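Local atomic coordinates of proline-tRNA synthetase class II aaRS (Ybak RNA binding domain plus tRNA synthetase) (Cryptosporidium parvum, PDB entry 5XIO), a protein that probably charges tRNA(Pro) with L-proline at the expense of ATP, this chain holding the class II catalytic core, the anticodon-binding domain and the C-terminal zinc-binding domain. Residues 209-214 with 227-232; 423-428 with 491-496. All coordinates share one frame; numbering follows the deposited sequence.

Interaction 1 (209-214 with 227-232); sequences DITKSI and AATSHL. With ANP (phosphoaminophosphonic acid-adenylate ester), chain E; HFG (7-bromo-6-chloro-3-{3-[(2R,3S)-3-hydroxypiperidin-2-yl]-2-oxopropyl}quinazolin-4(3H)-one), chain C.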
ATOM      1  N   ASP A 209      12.913 -17.898 -19.890  1.00 34.13           N
ATOM      2  CA  ASP A 209      13.075 -18.212 -21.309  1.00 39.28           C
ATOM      3  C   ASP A 209      12.925 -17.017 -22.202  1.00 38.56           C
ATOM      4  O   ASP A 209      13.632 -16.879 -23.183  1.00 45.16           O
ATOM      5  CB  ASP A 209      11.984 -19.216 -21.797  1.00 44.99           C
ATOM      6  CG  ASP A 209      12.193 -20.641 -21.282  1.00 48.90           C
ATOM      7  OD1 ASP A 209      13.318 -20.961 -20.807  1.00 52.19           O
ATOM      8  OD2 ASP A 209      11.203 -21.442 -21.361  1.00 56.22           O
ATOM      9  N   ILE A 210      11.893 -16.228 -21.961  1.00 38.35           N
ATOM     10  CA  ILE A 210      11.630 -15.067 -22.782  1.00 35.00           C
ATOM     11  C   ILE A 210      11.403 -13.881 -21.849  1.00 34.16           C
ATOM     12  O   ILE A 210      10.950 -14.049 -20.719  1.00 34.15           O
ATOM     13  CB  ILE A 210      10.416 -15.350 -23.678  1.00 35.40           C
ATOM     14  CG1 ILE A 210      10.651 -16.642 -24.483  1.00 37.60           C
ATOM     15  CG2 ILE A 210      10.145 -14.221 -24.667  1.00 36.04           C
ATOM     16  CD1 ILE A 210       9.516 -16.967 -25.430  1.00 35.66           C
ATOM     17  N   THR A 211      11.752 -12.697 -22.316  1.00 32.15           N
ATOM     18  CA  THR A 211      11.476 -11.455 -21.598  1.00 32.10           C
ATOM     19  C   THR A 211      10.915 -10.408 -22.574  1.00 36.06           C
ATOM     20  O   THR A 211      11.575 -10.045 -23.557  1.00 35.32           O
ATOM     21  CB  THR A 211      12.724 -10.874 -20.921  1.00 31.79           C
ATOM     22  OG1 THR A 211      13.073 -11.657 -19.775  1.00 29.72           O
ATOM     23  CG2 THR A 211      12.470  -9.439 -20.424  1.00 34.71           C
ATOM     24  N   LYS A 212       9.706  -9.915 -22.286  1.00 33.68           N
ATOM     25  CA  LYS A 212       9.166  -8.835 -23.051  1.00 33.33           C
ATOM     26  C   LYS A 212       9.107  -7.616 -22.184  1.00 32.61           C
ATOM     27  O   LYS A 212       9.043  -7.721 -20.962  1.00 35.95           O
ATOM     28  CB  LYS A 212       7.783  -9.143 -23.585  1.00 36.54           C
ATOM     29  CG  LYS A 212       7.571 -10.571 -24.066  1.00 38.44           C
ATOM     30  CD  LYS A 212       6.727 -10.602 -25.321  1.00 40.11           C
ATOM     31  CE  LYS A 212       6.524 -12.049 -25.765  1.00 42.25           C
ATOM     32  NZ  LYS A 212       5.434 -12.208 -26.744  1.00 39.15           N
ATOM     33  N   SER A 213       9.066  -6.467 -22.836  1.00 29.91           N
ATOM     34  CA  SER A 213       9.300  -5.249 -22.163  1.00 34.40           C
ATOM     35  C   SER A 213       8.749  -4.168 -23.004  1.00 32.15           C
ATOM     36  O   SER A 213       8.462  -4.384 -24.179  1.00 30.89           O
ATOM     37  CB  SER A 213      10.812  -5.005 -21.971  1.00 39.44           C
ATOM     38  OG  SER A 213      11.436  -4.548 -23.190  1.00 45.67           O
ATOM     39  N   ILE A 214       8.600  -3.023 -22.355  1.00 29.54           N
ATOM     40  CA  ILE A 214       8.274  -1.775 -22.993  1.00 31.12           C
ATOM     41  C   ILE A 214       9.454  -0.806 -22.762  1.00 31.28           C
ATOM     42  O   ILE A 214       9.974  -0.691 -21.640  1.00 34.84           O
ATOM     43  CB  ILE A 214       6.961  -1.114 -22.436  1.00 31.67           C
ATOM     44  CG1 ILE A 214       6.821  -1.267 -20.928  1.00 30.72           C
ATOM     45  CG2 ILE A 214       5.698  -1.623 -23.111  1.00 31.26           C
ATOM     46  CD1 ILE A 214       5.759  -0.322 -20.351  1.00 31.25           C
ATOM     47  N   ALA A 227      10.864   0.478 -19.215  1.00 24.42           N
ATOM     48  CA  ALA A 227       9.763   1.049 -18.442  1.00 24.52           C
ATOM     49  C   ALA A 227       8.925   0.073 -17.644  1.00 25.97           C
ATOM     50  O   ALA A 227       8.181   0.504 -16.740  1.00 26.09           O
ATOM     51  CB  ALA A 227       8.846   1.902 -19.325  1.00 25.37           C
ATOM     52  N   ALA A 228       8.991  -1.197 -18.019  1.00 25.98           N
ATOM     53  CA  ALA A 228       8.400  -2.301 -17.276  1.00 28.05           C
ATOM     54  C   ALA A 228       8.795  -3.618 -17.992  1.00 28.91           C
ATOM     55  O   ALA A 228       9.294  -3.543 -19.081  1.00 27.90           O
ATOM     56  CB  ALA A 228       6.913  -2.134 -17.244  1.00 29.65           C
ATOM     57  N   THR A 229       8.598  -4.797 -17.399  1.00 30.37           N
ATOM     58  CA  THR A 229       8.930  -6.099 -18.067  1.00 29.18           C
ATOM     59  C   THR A 229       8.072  -7.261 -17.602  1.00 28.49           C
ATOM     60  O   THR A 229       7.479  -7.210 -16.509  1.00 25.14           O
ATOM     61  CB  THR A 229      10.347  -6.561 -17.728  1.00 32.90           C
ATOM     62  OG1 THR A 229      10.649  -6.113 -16.423  1.00 36.86           O
ATOM     63  CG2 THR A 229      11.367  -6.000 -18.688  1.00 38.27           C
ATOM     64  N   SER A 230       8.105  -8.352 -18.371  1.00 26.11           N
ATOM     65  CA  SER A 230       7.155  -9.403 -18.199  1.00 24.94           C
ATOM     66  C   SER A 230       7.806 -10.650 -18.765  1.00 26.86           C
ATOM     67  O   SER A 230       8.110 -10.725 -19.974  1.00 28.54           O
ATOM     68  CB  SER A 230       5.872  -8.994 -18.941  1.00 27.94           C
ATOM     69  OG  SER A 230       4.775  -9.948 -18.865  1.00 31.63           O
ATOM     70  N   HIS A 231       8.040 -11.625 -17.907  1.00 24.76           N
ATOM     71  CA  HIS A 231       8.776 -12.834 -18.285  1.00 26.90           C
ATOM     72  C   HIS A 231       7.890 -14.115 -18.404  1.00 26.80           C
ATOM     73  O   HIS A 231       6.992 -14.386 -17.567  1.00 23.64           O
ATOM     74  CB  HIS A 231       9.830 -13.169 -17.233  1.00 27.17           C
ATOM     75  CG  HIS A 231      10.636 -12.012 -16.784  1.00 28.41           C
ATOM     76  ND1 HIS A 231      11.640 -11.468 -17.544  1.00 29.07           N
ATOM     77  CD2 HIS A 231      10.605 -11.294 -15.638  1.00 29.71           C
ATOM     78  CE1 HIS A 231      12.196 -10.468 -16.889  1.00 25.92           C
ATOM     79  NE2 HIS A 231      11.596 -10.347 -15.724  1.00 26.95           N
ATOM     80  N   LEU A 232       8.173 -14.884 -19.443  1.00 30.33           N
ATOM     81  CA  LEU A 232       7.817 -16.310 -19.489  1.00 32.39           C
ATOM     82  C   LEU A 232       8.947 -17.079 -18.918  1.00 29.51           C
ATOM     83  O   LEU A 232       9.985 -17.250 -19.561  1.00 32.20           O
ATOM     84  CB  LEU A 232       7.578 -16.802 -20.923  1.00 36.65           C
ATOM     85  CG  LEU A 232       7.238 -18.337 -21.007  1.00 39.20           C
ATOM     86  CD1 LEU A 232       6.006 -18.732 -20.163  1.00 37.33           C
ATOM     87  CD2 LEU A 232       7.064 -18.807 -22.458  1.00 38.07           C
TER
HETATM   88  PG  ANP E 803      17.332  -2.419 -14.990  1.00 72.58           P
HETATM   89  O1G ANP E 803      16.657  -1.354 -15.700  1.00 60.81           O
HETATM   90  O2G ANP E 803      18.810  -2.557 -15.449  1.00 58.71           O
HETATM   91  O3G ANP E 803      17.397  -2.107 -13.483  1.00 72.31           O
HETATM   92  PB  ANP E 803      16.587  -4.873 -14.124  1.00 45.74           P
HETATM   93  O1B ANP E 803      17.646  -4.599 -13.047  1.00 60.14           O
HETATM   94  O2B ANP E 803      16.631  -6.234 -14.574  1.00 51.50           O
HETATM   95  N3B ANP E 803      16.505  -3.796 -15.291  1.00 60.08           N
HETATM   96  PA  ANP E 803      13.989  -5.718 -13.061  1.00 37.50           P
HETATM   97  O1A ANP E 803      14.333  -6.473 -11.893  1.00 40.98           O
HETATM   98  O2A ANP E 803      13.622  -6.439 -14.261  1.00 39.64           O
HETATM   99  O3A ANP E 803      15.176  -4.714 -13.396  1.00 46.34           O
HETATM  100  O5' ANP E 803      12.834  -4.729 -12.657  1.00 40.20           O
HETATM  101  C5' ANP E 803      11.782  -4.380 -13.548  1.00 37.61           C
HETATM  102  C4' ANP E 803      11.542  -2.866 -13.609  1.00 35.75           C
HETATM  103  O4' ANP E 803      11.962  -2.207 -12.410  1.00 35.63           O
HETATM  104  C3' ANP E 803      12.514  -2.363 -14.651  1.00 34.92           C
HETATM  105  O3' ANP E 803      11.968  -2.552 -15.968  1.00 41.85           O
HETATM  106  C2' ANP E 803      12.683  -0.894 -14.312  1.00 33.96           C
HETATM  107  O2' ANP E 803      11.677  -0.086 -14.947  1.00 33.66           O
HETATM  108  C1' ANP E 803      12.434  -0.887 -12.797  1.00 32.93           C
HETATM  109  N9  ANP E 803      13.663  -0.618 -12.024  1.00 30.31           N
HETATM  110  C8  ANP E 803      14.775  -1.402 -11.939  1.00 30.82           C
HETATM  111  N7  ANP E 803      15.713  -0.950 -11.115  1.00 27.87           N
HETATM  112  C5  ANP E 803      15.123   0.196 -10.602  1.00 29.59           C
HETATM  113  C6  ANP E 803      15.561   1.150  -9.668  1.00 30.07           C
HETATM  114  N6  ANP E 803      16.754   1.083  -9.085  1.00 28.58           N
HETATM  115  N1  ANP E 803      14.766   2.179  -9.355  1.00 29.32           N
HETATM  116  C2  ANP E 803      13.581   2.262  -9.936  1.00 27.67           C
HETATM  117  N3  ANP E 803      13.066   1.429 -10.828  1.00 26.82           N
HETATM  118  C4  ANP E 803      13.860   0.395 -11.137  1.00 27.50           C
HETATM  119  O4' HFG C 801      13.727  -8.983 -10.359  1.00 25.84           O
HETATM  120  C21 HFG C 801      14.065  -9.630 -11.316  1.00 25.85           C
HETATM  121  C3' HFG C 801      13.098 -10.517 -12.089  1.00 24.48           C
HETATM  122  C2' HFG C 801      11.637 -10.153 -11.820  1.00 24.24           C
HETATM  123  N1' HFG C 801      11.218 -10.499 -10.470  1.00 23.68           N
HETATM  124  C6' HFG C 801       9.778 -10.310 -10.311  1.00 25.23           C
HETATM  125  C5' HFG C 801       9.353  -8.890 -10.646  1.00 25.34           C
HETATM  126  C4' HFG C 801       9.848  -8.493 -12.027  1.00 23.86           C
HETATM  127  C39 HFG C 801      11.340  -8.701 -12.111  1.00 22.10           C
HETATM  128  O7' HFG C 801      11.781  -8.360 -13.413  1.00 19.25           O
HETATM  129  C1' HFG C 801      15.504  -9.637 -11.830  1.00 26.65           C
HETATM  130  N3  HFG C 801      16.417  -9.136 -10.797  1.00 29.20           N
HETATM  131  C4  HFG C 801      16.885 -10.026  -9.848  1.00 28.43           C
HETATM  132  O11 HFG C 801      16.537 -11.174  -9.829  1.00 33.35           O
HETATM  133  C10 HFG C 801      17.772  -9.433  -8.846  1.00 29.31           C
HETATM  134  C5  HFG C 801      18.301 -10.205  -7.821  1.00 33.30           C
HETATM  135  C2  HFG C 801      16.812  -7.858 -10.798  1.00 30.61           C
HETATM  136  N1  HFG C 801      17.588  -7.304  -9.951  1.00 30.42           N
HETATM  137  C9  HFG C 801      18.098  -8.092  -8.932  1.00 32.05           C
HETATM  138  C8  HFG C 801      18.942  -7.521  -7.994  1.00 35.18           C
HETATM  139  C7  HFG C 801      19.483  -8.276  -6.964  1.00 44.10           C
HETATM  140 BR1  HFG C 801      20.605  -7.413  -5.704  1.00 90.34          BR
HETATM  141  C6  HFG C 801      19.151  -9.633  -6.880  1.00 43.29           C
HETATM  142 CL1  HFG C 801      19.786 -10.616  -5.640  1.00 51.75          CL
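Asp209 and Ile210 both send their backbone N-H to Leu232 O, at 3.0 Å from Asp209 N and 3.2 Å from Ile210 N, a classic beta bulge where the antiparallel hairpin pairing begins. Thr211 faces His231 in a non-hydrogen-bonded pair, their side chains running alongside each other. With its methyl anti to the backbone N, Thr211 brings OG1 into the plane of the imidazole, 2.7 Å from His231 ND1. That bond limits rotation of the ring, whose other nitrogen, His231 NE2, donates to the piperidine hydroxyl O7' of halofuginone (3.1 Å, N-H...O 165°). Thr211 is thus a second-shell residue of the inhibitor pocket. Lys212 exchanges two backbone bonds with Ser230, while its amine reaches Asp176 in a salt bridge. Ser213 CB meets Thr229 CG2 at 3.5 Å; Thr229 OG1 lies 3.5 Å from C5' of the ATP analogue ANP. Ile214 O accepts from Ala227 N (2.8 Å), and Ile214 CD1 rests on the methyls of Ala227 and Ala228. Helix 168-189 packs on the Ile210, Lys212, Ile214 and Leu232 face, and strands 195-198 and 252-263 flank the hairpin.

Interaction 2 (423-428 with 491-496); sequences KKMVIA and FTLFGR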
ATOM      1  N   LYS A 423      21.667  12.518 -30.519  1.00 47.65           N
ATOM      2  CA  LYS A 423      20.720  12.069 -29.506  1.00 45.90           C
ATOM      3  C   LYS A 423      19.546  11.183 -30.020  1.00 44.76           C
ATOM      4  O   LYS A 423      18.370  11.434 -29.647  1.00 41.27           O
ATOM      5  CB  LYS A 423      20.187  13.291 -28.741  1.00 46.65           C
ATOM      6  CG  LYS A 423      21.263  13.916 -27.893  1.00 48.26           C
ATOM      7  CD  LYS A 423      20.809  15.219 -27.261  1.00 55.59           C
ATOM      8  CE  LYS A 423      21.667  15.551 -26.030  1.00 56.49           C
ATOM      9  NZ  LYS A 423      22.342  16.851 -26.234  1.00 57.92           N
ATOM     10  N   LYS A 424      19.839  10.141 -30.819  1.00 38.58           N
ATOM     11  CA  LYS A 424      18.749   9.271 -31.360  1.00 38.81           C
ATOM     12  C   LYS A 424      18.928   7.800 -31.155  1.00 35.95           C
ATOM     13  O   LYS A 424      19.951   7.341 -30.667  1.00 39.74           O
ATOM     14  CB  LYS A 424      18.477   9.490 -32.868  1.00 40.65           C
ATOM     15  CG  LYS A 424      18.689  10.916 -33.292  1.00 45.04           C
ATOM     16  CD  LYS A 424      17.502  11.546 -33.955  1.00 45.58           C
ATOM     17  CE  LYS A 424      17.768  13.026 -34.027  1.00 44.41           C
ATOM     18  NZ  LYS A 424      16.478  13.648 -34.343  1.00 55.58           N
ATOM     19  N   MET A 425      17.884   7.060 -31.541  1.00 35.85           N
ATOM     20  CA  MET A 425      17.854   5.628 -31.448  1.00 30.26           C
ATOM     21  C   MET A 425      18.003   5.163 -32.839  1.00 32.65           C
ATOM     22  O   MET A 425      17.739   5.899 -33.750  1.00 32.15           O
ATOM     23  CB  MET A 425      16.514   5.155 -30.951  1.00 32.56           C
ATOM     24  CG  MET A 425      16.224   5.561 -29.531  1.00 38.13           C
ATOM     25  SD  MET A 425      14.942   4.630 -28.669  1.00 40.52           S
ATOM     26  CE  MET A 425      13.471   5.591 -29.105  1.00 40.27           C
ATOM     27  N   VAL A 426      18.356   3.896 -32.991  1.00 33.02           N
ATOM     28  CA  VAL A 426      18.650   3.352 -34.243  1.00 32.44           C
ATOM     29  C   VAL A 426      17.747   2.130 -34.482  1.00 33.75           C
ATOM     30  O   VAL A 426      17.613   1.247 -33.607  1.00 32.73           O
ATOM     31  CB  VAL A 426      20.152   3.000 -34.277  1.00 34.12           C
ATOM     32  CG1 VAL A 426      20.439   1.812 -35.172  1.00 37.07           C
ATOM     33  CG2 VAL A 426      20.945   4.172 -34.772  1.00 34.69           C
ATOM     34  N   ILE A 427      17.144   2.052 -35.672  1.00 32.41           N
ATOM     35  CA  ILE A 427      16.514   0.803 -36.042  1.00 36.14           C
ATOM     36  C   ILE A 427      17.324   0.196 -37.177  1.00 36.17           C
ATOM     37  O   ILE A 427      17.658   0.871 -38.115  1.00 40.09           O
ATOM     38  CB  ILE A 427      14.993   0.920 -36.270  1.00 37.77           C
ATOM     39  CG1 ILE A 427      14.403  -0.474 -36.444  1.00 40.31           C
ATOM     40  CG2 ILE A 427      14.666   1.868 -37.423  1.00 40.76           C
ATOM     41  CD1 ILE A 427      12.936  -0.577 -36.106  1.00 43.75           C
ATOM     42  N   ALA A 428      17.701  -1.070 -37.030  1.00 33.64           N
ATOM     43  CA  ALA A 428      18.666  -1.687 -37.912  1.00 36.29           C
ATOM     44  C   ALA A 428      18.403  -3.209 -38.025  1.00 35.30           C
ATOM     45  O   ALA A 428      18.008  -3.844 -37.053  1.00 37.69           O
ATOM     46  CB  ALA A 428      20.076  -1.401 -37.413  1.00 35.92           C
ATOM     47  N   PHE A 491      14.331  -6.584 -37.699  1.00 41.38           N
ATOM     48  CA  PHE A 491      14.758  -5.290 -37.284  1.00 40.27           C
ATOM     49  C   PHE A 491      14.749  -5.143 -35.783  1.00 38.36           C
ATOM     50  O   PHE A 491      13.932  -5.726 -35.119  1.00 35.52           O
ATOM     51  CB  PHE A 491      13.941  -4.198 -37.945  1.00 45.72           C
ATOM     52  CG  PHE A 491      14.321  -3.963 -39.372  1.00 44.28           C
ATOM     53  CD1 PHE A 491      13.731  -4.684 -40.372  1.00 44.82           C
ATOM     54  CD2 PHE A 491      15.293  -3.017 -39.700  1.00 48.49           C
ATOM     55  CE1 PHE A 491      14.094  -4.494 -41.692  1.00 50.18           C
ATOM     56  CE2 PHE A 491      15.650  -2.782 -41.031  1.00 49.93           C
ATOM     57  CZ  PHE A 491      15.059  -3.541 -42.027  1.00 52.09           C
ATOM     58  N   THR A 492      15.682  -4.333 -35.263  1.00 39.20           N
ATOM     59  CA  THR A 492      15.913  -4.198 -33.836  1.00 31.90           C
ATOM     60  C   THR A 492      16.280  -2.797 -33.487  1.00 29.85           C
ATOM     61  O   THR A 492      16.916  -2.101 -34.258  1.00 27.70           O
ATOM     62  CB  THR A 492      17.000  -5.179 -33.412  1.00 31.49           C
ATOM     63  OG1 THR A 492      16.479  -6.487 -33.634  1.00 37.82           O
ATOM     64  CG2 THR A 492      17.357  -5.050 -31.947  1.00 31.15           C
ATOM     65  N   LEU A 493      15.851  -2.385 -32.303  1.00 31.37           N
ATOM     66  CA  LEU A 493      16.020  -1.011 -31.844  1.00 31.81           C
ATOM     67  C   LEU A 493      17.206  -0.986 -30.918  1.00 31.05           C
ATOM     68  O   LEU A 493      17.348  -1.866 -30.056  1.00 29.01           O
ATOM     69  CB  LEU A 493      14.785  -0.600 -31.111  1.00 33.83           C
ATOM     70  CG  LEU A 493      14.381   0.850 -31.028  1.00 39.33           C
ATOM     71  CD1 LEU A 493      13.943   1.447 -32.367  1.00 40.50           C
ATOM     72  CD2 LEU A 493      13.231   0.926 -30.015  1.00 43.61           C
ATOM     73  N   PHE A 494      18.086  -0.011 -31.152  1.00 28.78           N
ATOM     74  CA  PHE A 494      19.329   0.118 -30.453  1.00 28.00           C
ATOM     75  C   PHE A 494      19.393   1.556 -30.000  1.00 32.02           C
ATOM     76  O   PHE A 494      18.800   2.441 -30.635  1.00 32.96           O
ATOM     77  CB  PHE A 494      20.535  -0.105 -31.381  1.00 28.29           C
ATOM     78  CG  PHE A 494      20.776  -1.542 -31.786  1.00 30.96           C
ATOM     79  CD1 PHE A 494      21.600  -2.362 -31.031  1.00 33.22           C
ATOM     80  CD2 PHE A 494      20.217  -2.069 -32.958  1.00 30.68           C
ATOM     81  CE1 PHE A 494      21.823  -3.679 -31.402  1.00 31.52           C
ATOM     82  CE2 PHE A 494      20.445  -3.376 -33.333  1.00 30.79           C
ATOM     83  CZ  PHE A 494      21.246  -4.171 -32.559  1.00 32.37           C
ATOM     84  N   GLY A 495      20.147   1.770 -28.915  1.00 31.66           N
ATOM     85  CA  GLY A 495      20.479   3.093 -28.402  1.00 29.75           C
ATOM     86  C   GLY A 495      21.276   3.049 -27.089  1.00 29.66           C
ATOM     87  O   GLY A 495      21.652   1.993 -26.576  1.00 32.01           O
ATOM     88  N   ARG A 496      21.578   4.225 -26.574  1.00 32.31           N
ATOM     89  CA  ARG A 496      22.232   4.386 -25.262  1.00 33.83           C
ATOM     90  C   ARG A 496      21.151   4.433 -24.205  1.00 30.14           C
ATOM     91  O   ARG A 496      20.109   5.023 -24.402  1.00 31.20           O
ATOM     92  CB  ARG A 496      23.066   5.704 -25.213  1.00 35.99           C
ATOM     93  CG  ARG A 496      24.258   5.814 -26.144  1.00 37.60           C
ATOM     94  CD  ARG A 496      25.068   7.071 -25.864  1.00 43.44           C
ATOM     95  NE  ARG A 496      26.346   7.081 -26.604  1.00 45.94           N
ATOM     96  CZ  ARG A 496      26.744   8.030 -27.441  1.00 41.74           C
ATOM     97  NH1 ARG A 496      25.988   9.079 -27.690  1.00 46.36           N
ATOM     98  NH2 ARG A 496      27.910   7.913 -28.050  1.00 42.55           N
TER
HETATM   99  O   HOH W   1      20.815   6.549 -27.958  1.00 35.89           O
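Phe491 lays its ring obliquely against the backbone of Ala428 in strand 425-430, Phe491 CD2 coming within 3.5 Å of Ala428 C. Its CB meets Ile427 CG1 at 4.0 Å, and the two side chains cross at about a right angle. With CG anti to its own carbonyl carbon (chi1 -76°), Phe491 has its ring leaning over the Ala428 carbonyl carbon. Thr492 pairs with Ala428 through two backbone bonds, Thr492 N to Ala428 O at 3.0 Å and Ala428 N to Thr492 O at 3.1 Å. Leu493 stands opposite Ile427 in a non-hydrogen-bonded pair. One of its methyls, CD1, lies 4.1 Å from Ile427 CB, while the other, CD2, approaches the thioether sulfur of Met425, so apolar side chains meet on the Ile427 and Leu493 face. Phe494 and Val426 exchange a second pair of backbone bonds, the straighter running from Val426 N to Phe494 O (2.8 Å, N-H...O 169°). On the other face, Val426 CG1 touches Phe494 CB, and the ring of Phe494 turns its edge to Val426 O and Ala428 O. Beyond Gly495 the direct pairing gives way to a water, which accepts from Arg496 N (2.8 Å) and donates to Lys424 O. The Phe494 ring also meets Trp430 edge-to-face and comes within about 7 Å, side chain to side chain, of the zinc ligands Cys436 and Cys481, so the ladder lies close to the metal site of the C-terminal domain. Strand 407-409 runs parallel to strand 425-430 on one side and strand 462-467 antiparallel to strand 490-495 on the other, while helix 416-421, closed by a Schellman motif at Lys423, leads into the first strand and touches Val426.

Overall arrangement
Along the chain the two contacts come in series. Interaction 1 closes first, joining the arms of a hairpin only 13 residues apart within the catalytic core. The chain then passes through the anticodon-binding domain and the long helix 377-405 before interaction 2 opens in the C-terminal domain. There the closed loop is much longer: its ends lie 63 residues apart, and it includes helix 434-446 and the zinc ligands. Neither loop contains or crosses the other. The centres of interactions 1 and 2 are about 19 Å apart, and the nearest atoms of interactions 1 and 2 are about 8 Å apart, without touching. Strand 195-198 bridges them, pairing with strand 210-218 of interaction 1 and with strand 462-467, the neighbour of strand 490-495 in interaction 2.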